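Local structure of YjeF-related protein (Enterococcus faecalis, 2R3B) at residues I151-F154 and S155-N158; F169-Q173 and M174-R178; Q193-Q196 and A197-G200; V204-S207 and H208-I212; A238-I241 and A242-A246. The protein probably catalyses the ADP-dependent dehydration of the S-form of NAD(P)HX, yielding AMP and restoring NAD(P)H from its damaged, hydrated form. All coordinates share one frame; numbering follows the deposited sequence.

Interaction 1 (I151-F154 and S155-N158)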
loop_
_atom_site.group_PDB
_atom_site.type_symbol
_atom_site.label_atom_id
_atom_site.label_comp_id
_atom_site.label_asym_id
_atom_site.label_seq_id
_atom_site.Cartn_x
_atom_site.Cartn_y
_atom_site.Cartn_z
ATOM N N ILE B 151 10.971 11.267 26.115
ATOM C CA ILE B 151 11.624 11.021 27.416
ATOM C C ILE B 151 12.849 11.946 27.548
ATOM O O ILE B 151 13.052 12.597 28.583
ATOM C CB ILE B 151 12.080 9.561 27.575
ATOM C CG1 ILE B 151 10.893 8.602 27.432
ATOM C CG2 ILE B 151 12.743 9.338 28.980
ATOM C CD1 ILE B 151 11.268 7.139 27.401
ATOM N N THR B 152 13.644 12.007 26.496
ATOM C CA THR B 152 14.801 12.890 26.454
ATOM C C THR B 152 14.409 14.343 26.650
ATOM O O THR B 152 15.034 15.056 27.444
ATOM C CB THR B 152 15.558 12.725 25.154
ATOM O OG1 THR B 152 16.020 11.380 25.049
ATOM C CG2 THR B 152 16.773 13.673 25.071
ATOM N N LEU B 153 13.387 14.808 25.935
ATOM C CA LEU B 153 12.900 16.190 26.122
ATOM C C LEU B 153 12.344 16.423 27.521
ATOM O O LEU B 153 12.499 17.517 28.105
ATOM C CB LEU B 153 11.816 16.511 25.094
ATOM C CG LEU B 153 12.279 16.596 23.635
ATOM C CD1 LEU B 153 11.092 16.911 22.711
ATOM C CD2 LEU B 153 13.436 17.590 23.422
ATOM N N PHE B 154 11.661 15.414 28.058
ATOM C CA PHE B 154 11.095 15.499 29.394
ATOM C C PHE B 154 12.212 15.716 30.414
ATOM O O PHE B 154 12.094 16.558 31.297
ATOM C CB PHE B 154 10.268 14.265 29.767
ATOM C CG PHE B 154 9.724 14.328 31.162
ATOM C CD1 PHE B 154 10.472 13.829 32.240
ATOM C CD2 PHE B 154 8.500 14.926 31.429
ATOM C CE1 PHE B 154 9.992 13.932 33.547
ATOM C CE2 PHE B 154 8.017 15.017 32.747
ATOM C CZ PHE B 154 8.751 14.525 33.797
ATOM N N SER B 155 13.285 14.957 30.257
ATOM C CA SER B 155 14.397 14.999 31.198
ATOM C C SER B 155 15.196 16.298 31.062
ATOM O O SER B 155 15.641 16.868 32.060
ATOM C CB SER B 155 15.295 13.784 31.016
ATOM O OG SER B 155 16.154 13.924 29.902
ATOM N N GLN B 156 15.373 16.765 29.840
ATOM C CA GLN B 156 16.061 18.030 29.587
ATOM C C GLN B 156 15.266 19.276 29.959
ATOM O O GLN B 156 15.853 20.343 30.139
ATOM C CB GLN B 156 16.459 18.113 28.128
ATOM C CG GLN B 156 17.464 17.057 27.714
ATOM C CD GLN B 156 17.759 17.053 26.218
ATOM O OE1 GLN B 156 17.063 17.684 25.411
ATOM N NE2 GLN B 156 18.811 16.343 25.846
ATOM N N GLY B 157 13.947 19.169 30.090
ATOM C CA GLY B 157 13.096 20.340 30.247
ATOM C C GLY B 157 12.744 20.559 31.684
ATOM O O GLY B 157 11.863 21.359 32.018
ATOM N N ASN B 158 13.414 19.790 32.527
ATOM C CA ASN B 158 13.190 19.782 33.953
ATOM C C ASN B 158 11.714 19.913 34.342
ATOM O O ASN B 158 11.369 20.636 35.259
ATOM C CB ASN B 158 14.101 20.841 34.599
ATOM C CG ASN B 158 15.584 20.447 34.508
ATOM O OD1 ASN B 158 15.990 19.395 35.018
ATOM N ND2 ASN B 158 16.382 21.274 33.834
#
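Ile151 O and Thr152 O receive regular helical bonds near the end of helix 149-156: Ser155 N lies 2.9 Å from Ile151 O and Gln156 N 3.0 Å from Thr152 O. Gly157 is the first residue to leave helical backbone angles, and its N makes a weak, shorter-range bond to Phe154 O, 3.4 Å away. The segment thus illustrates how a helix runs out into a loop while its side chains still bear on its final turn.

Thr152 O is the polar focus. In one of two modelled conformers of Ser155, OG bonds to it at 2.9 Å, bent well off the carbonyl direction with a C=O...OG angle of 121°. OG stands between the backbone N and the carbonyl carbon (chi1 78°), which turns it back along the helix, and it reaches the carbonyl from the same face as Gln156 N. Gln156 lies over this oxygen as well, with CG 3.2 Å from Thr152 O. Its extended chain then runs alongside Thr152 and brings NE2 within 3.4 Å of the methyl CG2 of Thr152. Leu153 crosses the same chain at a slant, its CD2 4.1 Å from Gln156 OE1.

The apolar side chains face inward. Leu153 packs on Ala127, Gln128 and Leu131 of helix 125-137, while Ile151 and Phe154 meet Leu179 of helix 173-180. Phe154 also makes an edge-to-face contact with Phe169, tying the helix to strand 167-170, the strand that follows it in the beta-alpha-beta unit begun by strand 143-147.

Interaction 2 (F169-Q173 and M174-R178); sequences FTPHQ and MEWQR. With EDO (1,2-ethanediol), chain N.
In one of the two modelled conformers of His172, the carboxylate of Glu175 lies flat upon the imidazole, the two planes only 4° apart and Glu175 CD 3.4 Å above the His172 ring plane, over its centre. Beside it CG of Glu175 adds a CH-pi contact, 3.8 Å from the centroid of the His172 ring. This stack accompanies a bond: His172 N donates to Glu175 OE1 at 3.0 Å, meeting the oxygen on its anti side and 26° out of the carboxylate plane. His172 is the N-cap. With CG between its backbone N and carbonyl carbon (chi1 59°), the ring swings over the first turn, and His172 ND1 accepts a weak bond at 3.3 Å from the N of Met174 (modelled as selenomethionine).

Regular helical bonding begins with Trp176 N, 2.9 Å from His172 O. Behind the cap, Pro171 CG rests 4.0 Å from Trp176 CB, the two side chains lying side by side. The indole NE1 is held by Asn192, and Thr170 OG1 by Asp147.

His172 and Glu175 form a capping box, the Glu175 carboxylate taking the N-H of the N-cap residue, a classic helix start, placed here where strand 167-170 hands over to helix 173-180; His172 is predicted to contact the (6S)-NADPHX substrate.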
loop_
_atom_site.group_PDB
_atom_site.type_symbol
_atom_site.label_atom_id
_atom_site.label_comp_id
_atom_site.label_asym_id
_atom_site.label_seq_id
_atom_site.Cartn_x
_atom_site.Cartn_y
_atom_site.Cartn_z
ATOM N N PHE B 169 6.447 5.749 31.396
ATOM C CA PHE B 169 7.654 5.993 30.587
ATOM C C PHE B 169 8.131 4.684 29.996
ATOM O O PHE B 169 8.132 3.650 30.678
ATOM C CB PHE B 169 8.803 6.573 31.404
ATOM C CG PHE B 169 8.553 7.941 31.939
ATOM C CD1 PHE B 169 7.956 8.111 33.176
ATOM C CD2 PHE B 169 8.921 9.061 31.221
ATOM C CE1 PHE B 169 7.745 9.376 33.695
ATOM C CE2 PHE B 169 8.726 10.318 31.735
ATOM C CZ PHE B 169 8.127 10.488 32.976
ATOM N N THR B 170 8.540 4.706 28.732
ATOM C CA THR B 170 9.057 3.495 28.095
ATOM C C THR B 170 10.510 3.612 27.583
ATOM O O THR B 170 10.750 3.483 26.379
ATOM C CB THR B 170 8.140 3.110 26.938
ATOM O OG1 THR B 170 8.047 4.215 26.036
ATOM C CG2 THR B 170 6.721 2.787 27.440
ATOM N N PRO B 171 11.482 3.872 28.492
ATOM C CA PRO B 171 12.844 4.133 28.074
ATOM C C PRO B 171 13.653 2.884 27.765
ATOM O O PRO B 171 13.445 1.848 28.394
ATOM C CB PRO B 171 13.447 4.791 29.321
ATOM C CG PRO B 171 12.742 4.126 30.460
ATOM C CD PRO B 171 11.333 3.996 29.954
ATOM N N HIS B 172 14.553 2.984 26.790
ATOM C CA HIS B 172 15.634 2.012 26.715
ATOM C C HIS B 172 16.686 2.455 27.742
ATOM O O HIS B 172 16.517 3.469 28.407
ATOM C CB HIS B 172 16.172 1.823 25.283
ATOM C CG HIS B 172 16.708 3.062 24.633
ATOM N ND1 HIS B 172 17.571 3.928 25.269
ATOM C CD2 HIS B 172 16.551 3.545 23.376
ATOM C CE1 HIS B 172 17.905 4.905 24.445
ATOM N NE2 HIS B 172 17.308 4.691 23.284
ATOM N N GLN B 173 17.742 1.679 27.907
ATOM C CA GLN B 173 18.708 1.927 28.998
ATOM C C GLN B 173 19.353 3.325 29.020
ATOM O O GLN B 173 19.529 3.903 30.100
ATOM C CB GLN B 173 19.741 0.774 29.066
ATOM C CG GLN B 173 19.073 -0.539 29.596
ATOM C CD GLN B 173 19.793 -1.861 29.227
ATOM O OE1 GLN B 173 19.860 -2.270 28.048
ATOM N NE2 GLN B 173 20.267 -2.561 30.248
HETATM N N MSE B 174 19.660 3.894 27.864
HETATM C CA MSE B 174 20.279 5.218 27.832
HETATM C C MSE B 174 19.252 6.326 28.095
HETATM O O MSE B 174 19.562 7.332 28.734
HETATM C CB MSE B 174 21.031 5.430 26.517
HETATM C CG MSE B 174 22.265 4.532 26.374
HETATM SE SE MSE B 174 23.607 4.778 27.799
HETATM C CE MSE B 174 24.334 6.478 27.257
ATOM N N GLU B 175 18.017 6.130 27.647
ATOM C CA GLU B 175 16.948 7.071 27.977
ATOM C C GLU B 175 16.711 7.037 29.472
ATOM O O GLU B 175 16.500 8.089 30.092
ATOM C CB GLU B 175 15.663 6.756 27.176
ATOM C CG GLU B 175 15.713 7.216 25.723
ATOM C CD GLU B 175 14.801 6.434 24.753
ATOM O OE1 GLU B 175 14.172 5.425 25.143
ATOM O OE2 GLU B 175 14.724 6.843 23.568
ATOM N N TRP B 176 16.754 5.844 30.073
ATOM C CA TRP B 176 16.569 5.718 31.527
ATOM C C TRP B 176 17.712 6.379 32.323
ATOM O O TRP B 176 17.478 6.974 33.373
ATOM C CB TRP B 176 16.490 4.247 31.905
ATOM C CG TRP B 176 16.226 3.940 33.334
ATOM C CD1 TRP B 176 16.894 3.014 34.069
ATOM C CD2 TRP B 176 15.232 4.506 34.217
ATOM N NE1 TRP B 176 16.369 2.936 35.313
ATOM C CE2 TRP B 176 15.366 3.849 35.451
ATOM C CE3 TRP B 176 14.226 5.483 34.082
ATOM C CZ2 TRP B 176 14.560 4.120 36.529
ATOM C CZ3 TRP B 176 13.446 5.783 35.167
ATOM C CH2 TRP B 176 13.613 5.109 36.389
ATOM N N GLN B 177 18.930 6.258 31.812
ATOM C CA GLN B 177 20.080 6.945 32.412
ATOM C C GLN B 177 19.806 8.423 32.481
ATOM O O GLN B 177 20.035 9.077 33.492
ATOM C CB GLN B 177 21.336 6.683 31.591
ATOM C CG GLN B 177 22.564 7.407 32.095
ATOM C CD GLN B 177 23.812 6.999 31.342
ATOM O OE1 GLN B 177 24.205 5.831 31.345
ATOM N NE2 GLN B 177 24.430 7.962 30.674
ATOM N N ARG B 178 19.273 8.938 31.385
ATOM C CA ARG B 178 18.957 10.353 31.282
ATOM C C ARG B 178 17.836 10.755 32.223
ATOM O O ARG B 178 17.937 11.759 32.890
ATOM C CB ARG B 178 18.633 10.718 29.823
ATOM C CG ARG B 178 18.983 12.134 29.491
ATOM C CD ARG B 178 18.714 12.484 28.038
ATOM N NE ARG B 178 19.736 11.956 27.131
ATOM C CZ ARG B 178 19.575 10.913 26.312
ATOM N NH1 ARG B 178 18.418 10.246 26.256
ATOM N NH2 ARG B 178 20.587 10.538 25.531
HETATM C C1 EDO N . 18.847 15.820 30.819
HETATM O O1 EDO N . 19.601 14.953 29.977
HETATM C C2 EDO N . 18.614 15.206 32.196
HETATM O O2 EDO N . 19.230 13.920 32.337
HETATM O O HOH W 1 11.763 4.785 24.198
#

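Interaction 3 (Q193-Q196 and A197-G200)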
loop_
_atom_site.group_PDB
_atom_site.type_symbol
_atom_site.label_atom_id
_atom_site.label_comp_id
_atom_site.label_asym_id
_atom_site.label_seq_id
_atom_site.Cartn_x
_atom_site.Cartn_y
_atom_site.Cartn_z
ATOM N N GLN B 193 14.060 0.638 41.094
ATOM C CA GLN B 193 12.818 0.795 41.852
ATOM C C GLN B 193 12.756 2.109 42.627
ATOM O O GLN B 193 11.701 2.766 42.719
ATOM C CB GLN B 193 12.634 -0.381 42.807
ATOM C CG GLN B 193 11.325 -0.375 43.549
ATOM C CD GLN B 193 10.145 -0.668 42.659
ATOM O OE1 GLN B 193 9.372 0.229 42.299
ATOM N NE2 GLN B 193 10.001 -1.915 42.293
ATOM N N ARG B 194 13.877 2.496 43.208
ATOM C CA ARG B 194 13.920 3.736 43.973
ATOM C C ARG B 194 13.636 4.933 43.068
ATOM O O ARG B 194 12.965 5.892 43.461
ATOM C CB ARG B 194 15.294 3.883 44.602
ATOM C CG ARG B 194 15.400 5.051 45.574
ATOM C CD ARG B 194 16.673 4.971 46.434
ATOM N NE ARG B 194 16.876 3.627 46.986
ATOM C CZ ARG B 194 17.841 2.784 46.623
ATOM N NH1 ARG B 194 18.738 3.122 45.705
ATOM N NH2 ARG B 194 17.912 1.581 47.186
ATOM N N GLN B 195 14.163 4.878 41.855
ATOM C CA GLN B 195 14.024 5.998 40.928
ATOM C C GLN B 195 12.621 5.992 40.312
ATOM O O GLN B 195 12.045 7.055 40.057
ATOM C CB GLN B 195 15.129 5.978 39.878
ATOM C CG GLN B 195 16.505 6.335 40.398
ATOM C CD GLN B 195 16.495 7.640 41.150
ATOM O OE1 GLN B 195 16.063 8.669 40.622
ATOM N NE2 GLN B 195 16.930 7.603 42.408
ATOM N N GLN B 196 12.041 4.809 40.120
ATOM C CA GLN B 196 10.606 4.738 39.839
ATOM C C GLN B 196 9.794 5.433 40.916
ATOM O O GLN B 196 8.872 6.188 40.619
ATOM C CB GLN B 196 10.106 3.302 39.740
ATOM C CG GLN B 196 8.595 3.199 39.512
ATOM C CD GLN B 196 7.770 3.298 40.762
ATOM O OE1 GLN B 196 8.206 2.865 41.842
ATOM N NE2 GLN B 196 6.548 3.847 40.636
ATOM N N ALA B 197 10.106 5.130 42.178
ATOM C CA ALA B 197 9.348 5.654 43.308
ATOM C C ALA B 197 9.427 7.173 43.392
ATOM O O ALA B 197 8.444 7.836 43.723
ATOM C CB ALA B 197 9.850 5.020 44.619
ATOM N N LYS B 198 10.579 7.711 43.059
ATOM C CA LYS B 198 10.805 9.152 43.066
ATOM C C LYS B 198 9.911 9.862 42.054
ATOM O O LYS B 198 9.359 10.923 42.350
ATOM C CB LYS B 198 12.286 9.437 42.791
ATOM C CG LYS B 198 12.639 10.905 42.671
ATOM C CD LYS B 198 14.131 11.103 42.574
ATOM C CE LYS B 198 14.495 12.584 42.474
ATOM N NZ LYS B 198 15.982 12.771 42.489
ATOM N N LEU B 199 9.747 9.268 40.869
ATOM C CA LEU B 199 8.800 9.781 39.865
ATOM C C LEU B 199 7.330 9.544 40.185
ATOM O O LEU B 199 6.489 10.372 39.852
ATOM C CB LEU B 199 9.138 9.188 38.483
ATOM C CG LEU B 199 10.390 9.753 37.826
ATOM C CD1 LEU B 199 10.980 8.794 36.780
ATOM C CD2 LEU B 199 10.037 11.116 37.218
ATOM N N GLY B 200 6.994 8.415 40.795
ATOM C CA GLY B 200 5.599 8.073 41.030
ATOM C C GLY B 200 4.872 7.560 39.795
ATOM O O GLY B 200 3.634 7.546 39.745
#
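Ala197 sits hardest against the preceding turn. Its N donates to Gln193 O at 2.9 Å. The methyl CB of Ala197 lies in the groove between two carbonyls, 3.4 Å from Arg194 O and 3.5 Å from Gln193 O. So small a side chain, on an exposed flank of the helix, meets little here except backbone.

Gln196 behaves quite differently. Its CG is anti to the backbone N (chi1 177°), and a sharp bend at chi2 (-83°) folds the amide back across the start of the next turn, where CD comes 3.3 Å from Ala197 N. This is packing rather than bonding: OE1 is close to Ala197 N but badly angled for a hydrogen bond, and NE2 finds its acceptor in Ser201 O, just beyond the helix. The backbone oxygen of Gln196 is engaged too, since Gly200 N reaches it at 2.9 Å in the carbonyl plane. Gly200 then leaves the helix with a positive phi of 77°.

Gln195, third in the set, bends at chi2 and runs beside the fully extended Lys198, both pointing the same way. Its carbonyl oxygen takes the bond from Leu199 N at 3.3 Å, and Lys198 CB passes 3.6 Å from the same Gln195 O.

These final turns of helix 189-199 lie at the surface. Gln195 and Leu199 pack inward on Trp176 and Leu179 of helix 173-180, Gln193 and Gln196 touch Phe213 of strand 211-213, and beyond Gly200 the chain turns directly into strand 202-205.

Interaction 4 (V204-S207 and H208-I212); sequences VLKS and HRTTI
Thr210 meets Val204, Leu205 and Ser207 across the beta hairpin formed by strands 202-205 and 211-213, and its side chain shows how one threonine can serve both a turn and a core. CB lies 3.9 Å from Leu205 O. There the chain divides. OG1 stands anti to the carbonyl carbon (chi1 -67°), which carries it back to accept a hydrogen bond from Ser207 N at 3.1 Å with an N-H...O angle of 162°. The methyl CG2 takes the apolar branch and lies 3.6 Å from Leu205 O and 3.7 Å from Val204 CG1, on the side of the hairpin where Ile212 also packs and helix 252-269 covers it.

Next to this turn the strands pair through Leu205 and Thr211, a hydrogen-bonded antiparallel pair in which Leu205 N is 2.8 Å from Thr211 O. Val204 and Ile212 follow as a non-hydrogen-bonded pair. At the tip, His208 N is hydrogen-bonded to the hydroxyl of Tyr40 of the second subunit, so the turn also belongs to an interface of the tetramer. Ser207 OG braces the bend by accepting from Arg209 N at 3.0 Å; a water hydrogen-bonded to that same Ser207 OG, 2.8 Å away, donates to Leu205 O at 2.7 Å.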
loop_
_atom_site.group_PDB
_atom_site.type_symbol
_atom_site.label_atom_id
_atom_site.label_comp_id
_atom_site.label_asym_id
_atom_site.label_seq_id
_atom_site.Cartn_x
_atom_site.Cartn_y
_atom_site.Cartn_z
ATOM N N VAL B 204 8.615 1.255 32.093
ATOM C CA VAL B 204 8.817 0.064 31.280
ATOM C C VAL B 204 10.244 0.150 30.761
ATOM O O VAL B 204 10.538 0.889 29.812
ATOM C CB VAL B 204 7.818 -0.023 30.106
ATOM C CG1 VAL B 204 8.030 -1.291 29.302
ATOM C CG2 VAL B 204 6.384 0.085 30.599
ATOM N N LEU B 205 11.159 -0.554 31.436
ATOM C CA LEU B 205 12.578 -0.416 31.146
ATOM C C LEU B 205 12.922 -1.469 30.123
ATOM O O LEU B 205 13.072 -2.654 30.434
ATOM C CB LEU B 205 13.427 -0.537 32.421
ATOM C CG LEU B 205 14.945 -0.447 32.240
ATOM C CD1 LEU B 205 15.329 0.847 31.485
ATOM C CD2 LEU B 205 15.643 -0.559 33.614
ATOM N N LYS B 206 13.032 -1.032 28.869
ATOM C CA LYS B 206 13.121 -1.963 27.755
ATOM C C LYS B 206 14.510 -2.537 27.653
ATOM O O LYS B 206 15.488 -1.813 27.823
ATOM C CB LYS B 206 12.807 -1.265 26.442
ATOM C CG LYS B 206 11.383 -0.738 26.404
ATOM C CD LYS B 206 10.983 -0.264 25.031
ATOM C CE LYS B 206 11.844 0.857 24.528
ATOM N NZ LYS B 206 11.320 1.248 23.199
ATOM N N SER B 207 14.584 -3.832 27.354
ATOM C CA SER B 207 15.879 -4.509 27.152
ATOM C C SER B 207 15.634 -5.858 26.516
ATOM O O SER B 207 14.531 -6.120 26.052
ATOM C CB SER B 207 16.615 -4.672 28.477
ATOM O OG SER B 207 15.984 -5.648 29.310
ATOM N N HIS B 208 16.659 -6.718 26.513
ATOM C CA HIS B 208 16.516 -8.102 26.054
ATOM C C HIS B 208 15.451 -8.785 26.896
ATOM O O HIS B 208 14.727 -9.652 26.409
ATOM C CB HIS B 208 17.884 -8.826 26.187
ATOM C CG HIS B 208 17.863 -10.291 25.828
ATOM N ND1 HIS B 208 17.347 -10.770 24.638
ATOM C CD2 HIS B 208 18.336 -11.379 26.496
ATOM C CE1 HIS B 208 17.492 -12.085 24.591
ATOM N NE2 HIS B 208 18.082 -12.480 25.711
ATOM N N ARG B 209 15.351 -8.372 28.158
ATOM C CA ARG B 209 14.321 -8.884 29.070
ATOM C C ARG B 209 13.721 -7.699 29.846
ATOM O O ARG B 209 14.148 -7.351 30.964
ATOM C CB ARG B 209 14.918 -9.951 29.997
ATOM C CG ARG B 209 15.458 -11.155 29.250
ATOM C CD ARG B 209 14.388 -12.130 28.907
ATOM N NE ARG B 209 14.930 -13.324 28.249
ATOM C CZ ARG B 209 14.982 -13.482 26.930
ATOM N NH1 ARG B 209 14.555 -12.540 26.116
ATOM N NH2 ARG B 209 15.484 -14.581 26.408
ATOM N N THR B 210 12.728 -7.078 29.207
ATOM C CA THR B 210 12.102 -5.883 29.707
ATOM C C THR B 210 11.567 -6.082 31.126
ATOM O O THR B 210 11.044 -7.145 31.447
ATOM C CB THR B 210 11.035 -5.437 28.717
ATOM O OG1 THR B 210 11.703 -5.029 27.505
ATOM C CG2 THR B 210 10.148 -4.281 29.248
ATOM N N THR B 211 11.720 -5.048 31.950
ATOM C CA THR B 211 11.292 -5.031 33.338
ATOM C C THR B 211 10.385 -3.850 33.556
ATOM O O THR B 211 10.674 -2.735 33.093
ATOM C CB THR B 211 12.499 -4.944 34.306
ATOM O OG1 THR B 211 13.501 -5.897 33.908
ATOM C CG2 THR B 211 12.062 -5.246 35.761
ATOM N N ILE B 212 9.274 -4.088 34.236
ATOM C CA ILE B 212 8.313 -3.027 34.531
ATOM C C ILE B 212 8.307 -2.717 36.026
ATOM O O ILE B 212 7.954 -3.581 36.848
ATOM C CB ILE B 212 6.891 -3.385 34.053
ATOM C CG1 ILE B 212 6.901 -3.825 32.581
ATOM C CG2 ILE B 212 5.907 -2.222 34.292
ATOM C CD1 ILE B 212 5.644 -4.507 32.176
HETATM O O HOH W 2 15.034 -4.157 31.444
#

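Interaction 5 (A238-I241 and A242-A246)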
loop_
_atom_site.group_PDB
_atom_site.type_symbol
_atom_site.label_atom_id
_atom_site.label_comp_id
_atom_site.label_asym_id
_atom_site.label_seq_id
_atom_site.Cartn_x
_atom_site.Cartn_y
_atom_site.Cartn_z
ATOM N N ALA B 238 4.903 0.588 21.843
ATOM C CA ALA B 238 4.248 1.759 22.430
ATOM C C ALA B 238 2.802 1.806 21.992
ATOM O O ALA B 238 1.911 2.100 22.800
ATOM C CB ALA B 238 4.988 3.051 22.046
ATOM N N GLY B 239 2.539 1.496 20.720
ATOM C CA GLY B 239 1.187 1.454 20.220
ATOM C C GLY B 239 0.304 0.375 20.820
ATOM O O GLY B 239 -0.885 0.589 21.041
ATOM N N ILE B 240 0.884 -0.790 21.044
ATOM C CA ILE B 240 0.210 -1.884 21.749
ATOM C C ILE B 240 -0.125 -1.491 23.178
ATOM O O ILE B 240 -1.250 -1.764 23.654
ATOM C CB ILE B 240 1.038 -3.182 21.755
ATOM C CG1 ILE B 240 1.298 -3.674 20.333
ATOM C CG2 ILE B 240 0.244 -4.280 22.500
ATOM C CD1 ILE B 240 2.294 -4.844 20.163
ATOM N N ILE B 241 0.829 -0.863 23.872
ATOM C CA ILE B 241 0.579 -0.413 25.246
ATOM C C ILE B 241 -0.605 0.549 25.243
ATOM O O ILE B 241 -1.564 0.421 26.025
ATOM C CB ILE B 241 1.831 0.216 25.908
ATOM C CG1 ILE B 241 2.908 -0.868 26.130
ATOM C CG2 ILE B 241 1.432 0.956 27.256
ATOM C CD1 ILE B 241 4.333 -0.289 26.509
ATOM N N ALA B 242 -0.572 1.500 24.331
ATOM C CA ALA B 242 -1.665 2.488 24.252
ATOM C C ALA B 242 -3.034 1.838 23.996
ATOM O O ALA B 242 -4.022 2.163 24.645
ATOM C CB ALA B 242 -1.310 3.564 23.168
ATOM N N GLY B 243 -3.108 0.921 23.028
ATOM C CA GLY B 243 -4.339 0.188 22.720
ATOM C C GLY B 243 -4.828 -0.676 23.883
ATOM O O GLY B 243 -6.024 -0.797 24.110
ATOM N N PHE B 244 -3.893 -1.283 24.624
ATOM C CA PHE B 244 -4.269 -2.057 25.785
ATOM C C PHE B 244 -4.868 -1.184 26.877
ATOM O O PHE B 244 -5.919 -1.517 27.430
ATOM C CB PHE B 244 -3.093 -2.873 26.321
ATOM C CG PHE B 244 -3.010 -4.254 25.741
ATOM C CD1 PHE B 244 -3.095 -4.435 24.357
ATOM C CD2 PHE B 244 -2.798 -5.357 26.545
ATOM C CE1 PHE B 244 -3.036 -5.720 23.799
ATOM C CE2 PHE B 244 -2.726 -6.651 25.985
ATOM C CZ PHE B 244 -2.830 -6.829 24.620
ATOM N N LEU B 245 -4.213 -0.070 27.183
ATOM C CA LEU B 245 -4.706 0.848 28.231
ATOM C C LEU B 245 -6.064 1.460 27.843
ATOM O O LEU B 245 -6.855 1.853 28.696
ATOM C CB LEU B 245 -3.685 1.928 28.539
ATOM C CG LEU B 245 -2.465 1.428 29.315
ATOM C CD1 LEU B 245 -1.396 2.506 29.356
ATOM C CD2 LEU B 245 -2.858 0.986 30.741
ATOM N N ALA B 246 -6.335 1.523 26.546
ATOM C CA ALA B 246 -7.593 2.048 26.035
ATOM C C ALA B 246 -8.775 1.134 26.333
ATOM O O ALA B 246 -9.878 1.627 26.534
ATOM C CB ALA B 246 -7.505 2.309 24.534
#
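Phe244 turns the CD1-CE1 side of its ring toward Ile240, whose methyl CG2 lies 3.8 Å from Phe244 CE1 and equally near CD1. The two side chains run side by side, pointing the same way. Ile240 O also approaches the ring, obliquely, at 3.3 Å from Phe244 CD1, with the ring placed by a chi1 of -91°, well off the staggered value. From outside the two segments, Phe248 completes an edge-to-face pair with Phe244.

Around the helix from the aromatic ring, Ile241 CG2 and Leu245 CD1 make a second lengthwise contact at 3.8 Å. The CG2 branch of Ile241, anti to its own backbone N, is the one that lies along the helix toward Leu245. Both pairs are of the i to i+4 kind, set on helix 233-247 of this ribokinase-like fold, a helix whose residues here are largely buried and whose first turn carries Gly234 and Asp235, predicted to bind AMP and (6S)-NADPHX respectively.

Between the larger residues the backbone keeps strict alpha-helical bonding, as in Gly243 N to Gly239 O at 3.0 Å and Leu245 N to Ile241 O at 2.9 Å. Ile240 and Phe244 face helix 252-269; Ala242 and Leu245 rest on strands 143-147 and 114-117.

Interaction 5 is the fully buried member, its chemistry apolar side chains over regular helical bonds; interaction 3 lies at the surface, where glutamines, a lysine and an arginine dominate. Interactions 1, 2 and 4 fall between, and there polar side chains such as Ser155, Glu175 and Thr210 manage a helix end, a helix start and a hairpin turn. Interactions 2 and 4 share the sheet through neighbouring strands 167-170 and 202-205. Trp176 of interaction 2 packs on interaction 3, Ile151 of interaction 1 reaches Pro171, and Thr170 meets Ile241 of interaction 5, so interaction 2 touches the other four. Interactions 1 and 5 stay about 9 Å apart at their nearest atoms.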